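PDB 4BQ2: B-agarase from Saccharophagus degradans, which hydrolyses the beta-1,4 galactosidic linkages of agarose, acting as a family 50 exo-beta-agarase. Local coordinates for residues R568-Y571 against S572-L575; M609-E612 against V613-A617; Y302-A305 against T306-Q309; A308-S311 against A312-T316. All coordinates share one frame; numbering follows the deposited sequence. Where two conformers were deposited one is given.

Contact 1 of 4, residues R568-Y571 against S572-L575; sequences RADY and SMLL
Leu574 rests on the carbonyl of Asp570, one helical turn back, with its CG only 3.0 Å from Asp570 O. A first torsion of -59° keeps CG beside the backbone N, on the acceptor's side, and the N-H of Leu574 is bonded to the same Asp570 O at 3.0 Å, so polar and apolar neighbours crowd one oxygen. The three other backbone bonds repeat this i to i+4 step of an alpha helix: Ser572 N reaches Arg568 O at 2.8 Å, Met573 N reaches Ala569 O at 3.0 Å, and Leu575 N reaches Tyr571 O at 2.8 Å. Side chain meets side chain hardly at all: the closest such pair is Met573 CE and Asp570 OD1, at 4.3 Å.

The polar ends are instead fixed from outside. Asp570 forms a salt bridge with Lys531 through OD1, while its OD2 is bonded to Tyr532 OH and Trp542 NE1, which should keep its carboxylate from turning. Arg568 pairs with Asp500, and Ser572 OG with Glu612.

The segments lie in helix 565-593. Tyr571 packs on Pro507, Ile508 and Leu511 of helix 505-511, Met573 meets Leu528 and Leu574 meets Phe524 on helix 519-532, and Leu575 bears on Val613 of helix 611-620.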
# COMPACT_ATOMS: atom_id res chain seq x y z
N ARG A 568 -6.36 -30.11 4.09
CA ARG A 568 -7.04 -28.83 3.96
C ARG A 568 -8.02 -28.52 5.13
O ARG A 568 -8.00 -27.41 5.70
CB ARG A 568 -7.78 -28.74 2.62
CG ARG A 568 -8.42 -27.39 2.40
CD ARG A 568 -9.23 -27.38 1.10
NE ARG A 568 -8.43 -27.85 -0.03
CZ ARG A 568 -7.62 -27.09 -0.76
NH1 ARG A 568 -7.50 -25.79 -0.49
NH2 ARG A 568 -6.91 -27.63 -1.75
N ALA A 569 -8.85 -29.50 5.49
CA ALA A 569 -9.83 -29.31 6.58
C ALA A 569 -9.11 -28.97 7.88
O ALA A 569 -9.56 -28.10 8.63
CB ALA A 569 -10.68 -30.57 6.76
N ASP A 570 -8.00 -29.64 8.12
CA ASP A 570 -7.18 -29.42 9.30
C ASP A 570 -6.48 -28.06 9.30
O ASP A 570 -6.44 -27.37 10.34
CB ASP A 570 -6.17 -30.57 9.49
CG ASP A 570 -6.85 -31.88 9.93
OD1 ASP A 570 -7.98 -31.81 10.45
OD2 ASP A 570 -6.26 -32.96 9.76
N TYR A 571 -5.92 -27.68 8.15
CA TYR A 571 -5.27 -26.38 8.08
C TYR A 571 -6.32 -25.28 8.27
O TYR A 571 -6.06 -24.31 8.97
CB TYR A 571 -4.58 -26.17 6.74
CG TYR A 571 -3.44 -27.11 6.41
CD1 TYR A 571 -2.75 -27.82 7.40
CD2 TYR A 571 -3.03 -27.25 5.08
CE1 TYR A 571 -1.68 -28.63 7.07
CE2 TYR A 571 -1.98 -28.08 4.74
CZ TYR A 571 -1.31 -28.77 5.74
OH TYR A 571 -0.27 -29.59 5.40
N SER A 572 -7.50 -25.48 7.67
CA SER A 572 -8.61 -24.53 7.81
C SER A 572 -9.01 -24.36 9.29
O SER A 572 -9.13 -23.24 9.78
CB SER A 572 -9.83 -24.94 6.98
OG SER A 572 -10.83 -23.93 7.05
N MET A 573 -9.18 -25.48 9.98
CA MET A 573 -9.54 -25.48 11.39
C MET A 573 -8.47 -24.74 12.25
O MET A 573 -8.82 -23.96 13.16
CB MET A 573 -9.73 -26.93 11.89
CG MET A 573 -9.75 -27.07 13.41
SD MET A 573 -10.03 -28.76 13.95
CE MET A 573 -8.34 -29.36 13.93
N LEU A 574 -7.20 -25.02 11.98
CA LEU A 574 -6.08 -24.43 12.73
C LEU A 574 -5.94 -22.92 12.46
O LEU A 574 -5.65 -22.13 13.38
CB LEU A 574 -4.76 -25.14 12.40
CG LEU A 574 -4.75 -26.65 12.70
CD1 LEU A 574 -3.40 -27.26 12.37
CD2 LEU A 574 -5.17 -26.96 14.13
N LEU A 575 -6.11 -22.54 11.19
CA LEU A 575 -6.09 -21.11 10.83
C LEU A 575 -7.23 -20.36 11.52
O LEU A 575 -7.01 -19.27 12.04
CB LEU A 575 -6.13 -20.88 9.30
CG LEU A 575 -5.84 -19.43 8.82
CD1 LEU A 575 -4.54 -18.88 9.44
CD2 LEU A 575 -5.80 -19.31 7.31

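Contact 2 of 4, residues M609-E612 against V613-A617; sequences MPME and VVKAA
Val614 pushes its CG2 branch into a shallow hollow at the start of the helix, walled by Met609 CB at 3.9 Å and floored by carbonyl oxygens, of which Met609 O is nearest at 3.5 Å. With CG1 anti to the backbone N (chi1 -179°), the CG2 methyl is left facing back toward the loop. A second bump comes from Met611, whose chain, bent at chi2 and chi3, crosses Val614 at a slant and brings SD to 4.1 Å from Val614 CB. Pro610 CG and Val613 CG2 meet more loosely, at 4.2 Å.

Pro610 occupies the N-cap position of helix 611-620, and its carbonyl opens the helix by accepting twice: from Val613 N at 2.9 Å, well above the carbonyl plane, and from Val614 N at 3.2 Å, in that plane. Farther along, Lys615 lays its CB, CG and CD beside the carbonyl of Met611, with CG 3.4 Å from Met611 O, then runs out extended past Met611 CG.

Leu644 and Tyr626 press on Val614 from outside, Phe494 and Phe604 on Val613, while Ala616, a small residue, sits against Ala579 and Asp580 of helix 565-593. The carboxylate of Glu612 is bonded to Tyr504 OH.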
# COMPACT_ATOMS: atom_id res chain seq x y z
N MET A 609 -5.93 -12.06 3.15
CA MET A 609 -7.29 -12.23 3.68
C MET A 609 -7.94 -13.61 3.42
O MET A 609 -9.06 -13.68 2.88
CB MET A 609 -8.20 -11.10 3.18
CG MET A 609 -8.19 -10.93 1.66
SD MET A 609 -9.16 -9.50 1.11
CE MET A 609 -10.87 -10.04 1.30
N PRO A 610 -7.28 -14.70 3.84
CA PRO A 610 -7.96 -16.00 3.75
C PRO A 610 -9.27 -15.93 4.52
O PRO A 610 -9.34 -15.25 5.56
CB PRO A 610 -7.01 -16.96 4.47
CG PRO A 610 -5.75 -16.22 4.75
CD PRO A 610 -6.08 -14.76 4.69
N MET A 611 -10.31 -16.58 3.99
CA MET A 611 -11.64 -16.46 4.57
C MET A 611 -11.73 -16.86 6.04
O MET A 611 -12.56 -16.34 6.76
CB MET A 611 -12.68 -17.19 3.72
CG MET A 611 -13.98 -16.41 3.55
SD MET A 611 -13.85 -14.69 2.95
CE MET A 611 -13.81 -14.85 1.17
N GLU A 612 -10.88 -17.78 6.49
CA GLU A 612 -10.93 -18.20 7.88
C GLU A 612 -10.63 -17.01 8.79
O GLU A 612 -11.19 -16.88 9.88
CB GLU A 612 -9.94 -19.33 8.15
CG GLU A 612 -10.33 -20.64 7.46
CD GLU A 612 -9.76 -20.86 6.07
OE1 GLU A 612 -9.27 -19.90 5.41
OE2 GLU A 612 -9.79 -22.05 5.63
N VAL A 613 -9.74 -16.14 8.33
CA VAL A 613 -9.29 -14.99 9.09
C VAL A 613 -10.32 -13.87 9.00
O VAL A 613 -10.59 -13.16 10.00
CB VAL A 613 -7.91 -14.53 8.57
CG1 VAL A 613 -7.45 -13.29 9.31
CG2 VAL A 613 -6.89 -15.64 8.80
N VAL A 614 -10.92 -13.72 7.83
CA VAL A 614 -11.98 -12.73 7.65
C VAL A 614 -13.16 -13.07 8.57
O VAL A 614 -13.71 -12.19 9.23
CB VAL A 614 -12.46 -12.64 6.19
CG1 VAL A 614 -13.53 -11.58 6.07
CG2 VAL A 614 -11.31 -12.29 5.22
N LYS A 615 -13.53 -14.34 8.63
CA LYS A 615 -14.70 -14.72 9.47
C LYS A 615 -14.42 -14.51 10.97
O LYS A 615 -15.31 -14.10 11.73
CB LYS A 615 -15.10 -16.16 9.17
CG LYS A 615 -15.80 -16.27 7.82
CD LYS A 615 -15.92 -17.72 7.37
CE LYS A 615 -16.94 -17.90 6.26
NZ LYS A 615 -16.93 -19.30 5.75
N ALA A 616 -13.17 -14.73 11.36
CA ALA A 616 -12.71 -14.45 12.72
C ALA A 616 -12.87 -12.97 13.05
O ALA A 616 -13.37 -12.62 14.12
CB ALA A 616 -11.26 -14.92 12.92
N ALA A 617 -12.46 -12.10 12.12
CA ALA A 617 -12.60 -10.66 12.30
C ALA A 617 -14.08 -10.28 12.38
O ALA A 617 -14.48 -9.42 13.18
CB ALA A 617 -11.91 -9.92 11.16

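Contact 3 of 4, residues Y302-A305 against T306-Q309; sequences YDQA and TVAQ
The carbonyl oxygen of Asp303 is gripped twice by Thr306, which donates to it from the hydroxyl OG1 at 2.8 Å and from the backbone N at 2.9 Å. Both donors approach only modestly tilted from the carbonyl plane, the hydroxyl closer to it. The hydroxyl gets there because OG1 stands between the backbone N and the carbonyl carbon of Thr306 (chi1 71°), which sets it beside the backbone N-H, so that both donors face the same oxygen, while CG2 is held beside the backbone N, 3.7 Å from Asp303 O. One residue carries two donors to one acceptor, which pins the start of the turn.

The next step is less regular. Val307 N binds Gln304 O at 3.1 Å, but the N-H arrives from high above the carbonyl plane, 69° out of it. Together these i to i+3 bonds make a short 3-10 turn from Gln304 to Thr306, one that closes the chain on itself as it leaves strand 296-301. Val307 runs alongside Gln304, the two side chains pointing the same way, and its CG2 touches Tyr302 CB at 4.2 Å. The rest of Tyr302 leads away from the turn, its OH bonded to Glu374.

Thr306 OG1 is also bonded to Ser330 OG, and Asp303 N to Thr333 OG1, so the turn is tied to helix 328-332 and the residue just after it. Tyr302 packs on Phe331 of that helix, and its ring meets that of Tyr361, on strand 359-362, where Val307 also rests. Glu374, on strand 373-376, belongs to the same four-stranded antiparallel sheet as strand 296-301.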
# COMPACT_ATOMS: atom_id res chain seq x y z
N TYR A 302 25.56 8.18 12.01
CA TYR A 302 26.11 8.81 13.20
C TYR A 302 26.81 7.75 14.03
O TYR A 302 26.52 6.55 13.89
CB TYR A 302 25.00 9.45 14.04
CG TYR A 302 24.17 10.52 13.32
CD1 TYR A 302 24.75 11.35 12.36
CD2 TYR A 302 22.81 10.70 13.61
CE1 TYR A 302 23.99 12.32 11.70
CE2 TYR A 302 22.06 11.66 12.95
CZ TYR A 302 22.67 12.47 12.00
OH TYR A 302 21.93 13.44 11.36
N ASP A 303 27.77 8.15 14.86
CA ASP A 303 28.42 7.16 15.72
C ASP A 303 27.45 6.80 16.86
O ASP A 303 26.91 7.66 17.55
CB ASP A 303 29.82 7.61 16.17
CG ASP A 303 30.89 7.38 15.07
OD1 ASP A 303 31.32 6.22 14.87
OD2 ASP A 303 31.31 8.35 14.41
N GLN A 304 27.22 5.49 16.99
CA GLN A 304 26.12 4.91 17.76
C GLN A 304 26.06 5.30 19.24
O GLN A 304 24.99 5.24 19.85
CB GLN A 304 26.04 3.39 17.56
CG GLN A 304 25.83 2.99 16.10
CD GLN A 304 24.51 3.51 15.52
OE1 GLN A 304 24.49 4.40 14.67
NE2 GLN A 304 23.41 2.95 15.99
N ALA A 305 27.19 5.72 19.80
CA ALA A 305 27.25 6.18 21.20
C ALA A 305 26.38 7.43 21.42
O ALA A 305 26.04 7.79 22.57
CB ALA A 305 28.69 6.45 21.62
N THR A 306 26.03 8.10 20.32
CA THR A 306 25.29 9.34 20.38
C THR A 306 23.83 9.15 20.03
O THR A 306 23.06 10.09 20.11
CB THR A 306 25.88 10.43 19.43
OG1 THR A 306 25.63 10.08 18.06
CG2 THR A 306 27.37 10.62 19.69
N VAL A 307 23.45 7.93 19.63
CA VAL A 307 22.06 7.64 19.31
C VAL A 307 21.33 6.94 20.47
O VAL A 307 21.74 5.85 20.91
CB VAL A 307 21.96 6.78 18.03
CG1 VAL A 307 20.49 6.58 17.64
CG2 VAL A 307 22.76 7.42 16.90
N ALA A 308 20.26 7.55 20.97
CA ALA A 308 19.43 6.89 21.99
C ALA A 308 18.85 5.59 21.42
O ALA A 308 18.43 5.55 20.26
CB ALA A 308 18.32 7.82 22.48
N GLN A 309 18.85 4.53 22.21
CA GLN A 309 18.27 3.28 21.74
C GLN A 309 16.81 3.17 22.17
O GLN A 309 16.41 3.80 23.15
CB GLN A 309 19.09 2.07 22.20
CG GLN A 309 18.85 0.80 21.38
CD GLN A 309 18.79 1.04 19.86
OE1 GLN A 309 17.71 0.95 19.25
NE2 GLN A 309 19.94 1.37 19.26

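Contact 4 of 4, residues A308-S311 against A312-T316; sequences AQRS and ADDVT
The guanidinium of Arg310 takes Thr316 O at its edge, the oxygen lying almost exactly in its plane. NH2 makes the stronger bond, 2.7 Å to Thr316 O, whereas NH1 makes only a weak one, 3.1 Å to the same Thr316 O, at a poorer angle. Asp314 CB approaches the group obliquely, 4.0 Å from Arg310 NH2. The acid itself is placed differently: Asp314 OD2 stands well out of the guanidinium plane, 4.2 Å from Arg310 NH2, so the two are near as opposite charges without any N-H aimed at the oxygen. Arg310 reaches across because its chain, extended at chi2, bends at chi3 (52°).

Between these residues the backbone folds through a type I beta turn from Ser311 to Asp314, closed by Asp314 N to Ser311 O at 3.1 Å. Ser311 adds a side-chain brace, since its OG accepts from Asp313 N at 3.3 Å, an ST turn. An Asx turn follows directly: Asp314 OD1 accepts from Thr316 N at 2.9 Å, met from above the carboxylate plane, which probably helps to place Thr316, whose carbonyl the arginine takes. Turn upon turn is thus held largely by polar bonds in an irregular surface loop.

The charged groups have further partners, Glu318 for Arg310 NH1 and Lys321 for Asp314 OD2. The loop runs between strand 296-301 and helix 328-332, and it leans on helix 460-477, where Val315 packs against Glu468 and Val472 and the carbonyl of Asp313 is bonded to Arg465.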
# COMPACT_ATOMS: atom_id res chain seq x y z
N ALA A 308 20.26 7.55 20.97
CA ALA A 308 19.43 6.89 21.99
C ALA A 308 18.85 5.59 21.42
O ALA A 308 18.43 5.55 20.26
CB ALA A 308 18.32 7.82 22.48
N GLN A 309 18.85 4.53 22.21
CA GLN A 309 18.27 3.28 21.74
C GLN A 309 16.81 3.17 22.17
O GLN A 309 16.41 3.80 23.15
CB GLN A 309 19.09 2.07 22.20
CG GLN A 309 18.85 0.80 21.38
CD GLN A 309 18.79 1.04 19.86
OE1 GLN A 309 17.71 0.95 19.25
NE2 GLN A 309 19.94 1.37 19.26
N ARG A 310 16.02 2.41 21.42
CA ARG A 310 14.62 2.16 21.77
C ARG A 310 14.49 1.45 23.12
O ARG A 310 15.36 0.65 23.50
CB ARG A 310 13.95 1.31 20.68
CG ARG A 310 13.87 1.96 19.30
CD ARG A 310 13.27 1.00 18.28
NE ARG A 310 12.00 0.43 18.76
CZ ARG A 310 10.81 1.04 18.65
NH1 ARG A 310 10.71 2.23 18.04
NH2 ARG A 310 9.72 0.45 19.13
N SER A 311 13.42 1.77 23.84
CA SER A 311 12.97 1.02 25.01
C SER A 311 12.16 -0.22 24.53
O SER A 311 11.31 -0.13 23.61
CB SER A 311 12.12 1.92 25.91
OG SER A 311 11.17 1.19 26.69
N ALA A 312 12.45 -1.37 25.15
CA ALA A 312 11.79 -2.62 24.78
C ALA A 312 10.28 -2.59 25.06
O ALA A 312 9.52 -3.36 24.46
CB ALA A 312 12.46 -3.81 25.47
N ASP A 313 9.85 -1.70 25.96
CA ASP A 313 8.43 -1.58 26.31
C ASP A 313 7.64 -0.58 25.44
O ASP A 313 6.44 -0.44 25.63
CB ASP A 313 8.26 -1.22 27.79
CG ASP A 313 8.66 -2.36 28.72
OD1 ASP A 313 8.75 -3.52 28.25
OD2 ASP A 313 8.87 -2.08 29.92
N ASP A 314 8.32 0.12 24.51
CA ASP A 314 7.65 1.12 23.65
C ASP A 314 6.55 0.43 22.84
O ASP A 314 6.75 -0.68 22.31
CB ASP A 314 8.68 1.77 22.71
CG ASP A 314 8.15 3.05 22.03
OD1 ASP A 314 6.92 3.31 21.99
OD2 ASP A 314 9.02 3.83 21.55
N VAL A 315 5.38 1.08 22.73
CA VAL A 315 4.26 0.49 21.99
C VAL A 315 4.29 0.88 20.51
O VAL A 315 3.50 0.36 19.71
CB VAL A 315 2.86 0.87 22.59
CG1 VAL A 315 2.69 0.32 24.00
CG2 VAL A 315 2.64 2.38 22.55
N THR A 316 5.21 1.78 20.16
CA THR A 316 5.25 2.37 18.83
C THR A 316 6.46 1.84 18.03
O THR A 316 7.61 1.98 18.48
CB THR A 316 5.28 3.91 18.93
OG1 THR A 316 4.15 4.35 19.71
CG2 THR A 316 5.27 4.58 17.53

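In the fold
Contacts 1 and 2 are partly buried and belong to neighbouring helices that touch: Ser572 OG lies 2.6 Å from Glu612 OE2, a probable hydrogen bond, and Leu575 packs on Pro610. Both rest mainly on helical backbone bonds, mid-helix in contact 1 and at a helix start in contact 2, with apolar side chains packed on adjacent helices and, in contact 2, also on loops and strand 624-627. Contacts 3 and 4 instead lie at the surface, on one long loop after strand 296-301, sharing Ala308 and Gln309. There side-chain donors and acceptors do much of the holding: a threonine hydroxyl in contact 3, an arginine and two side-chain turns in contact 4.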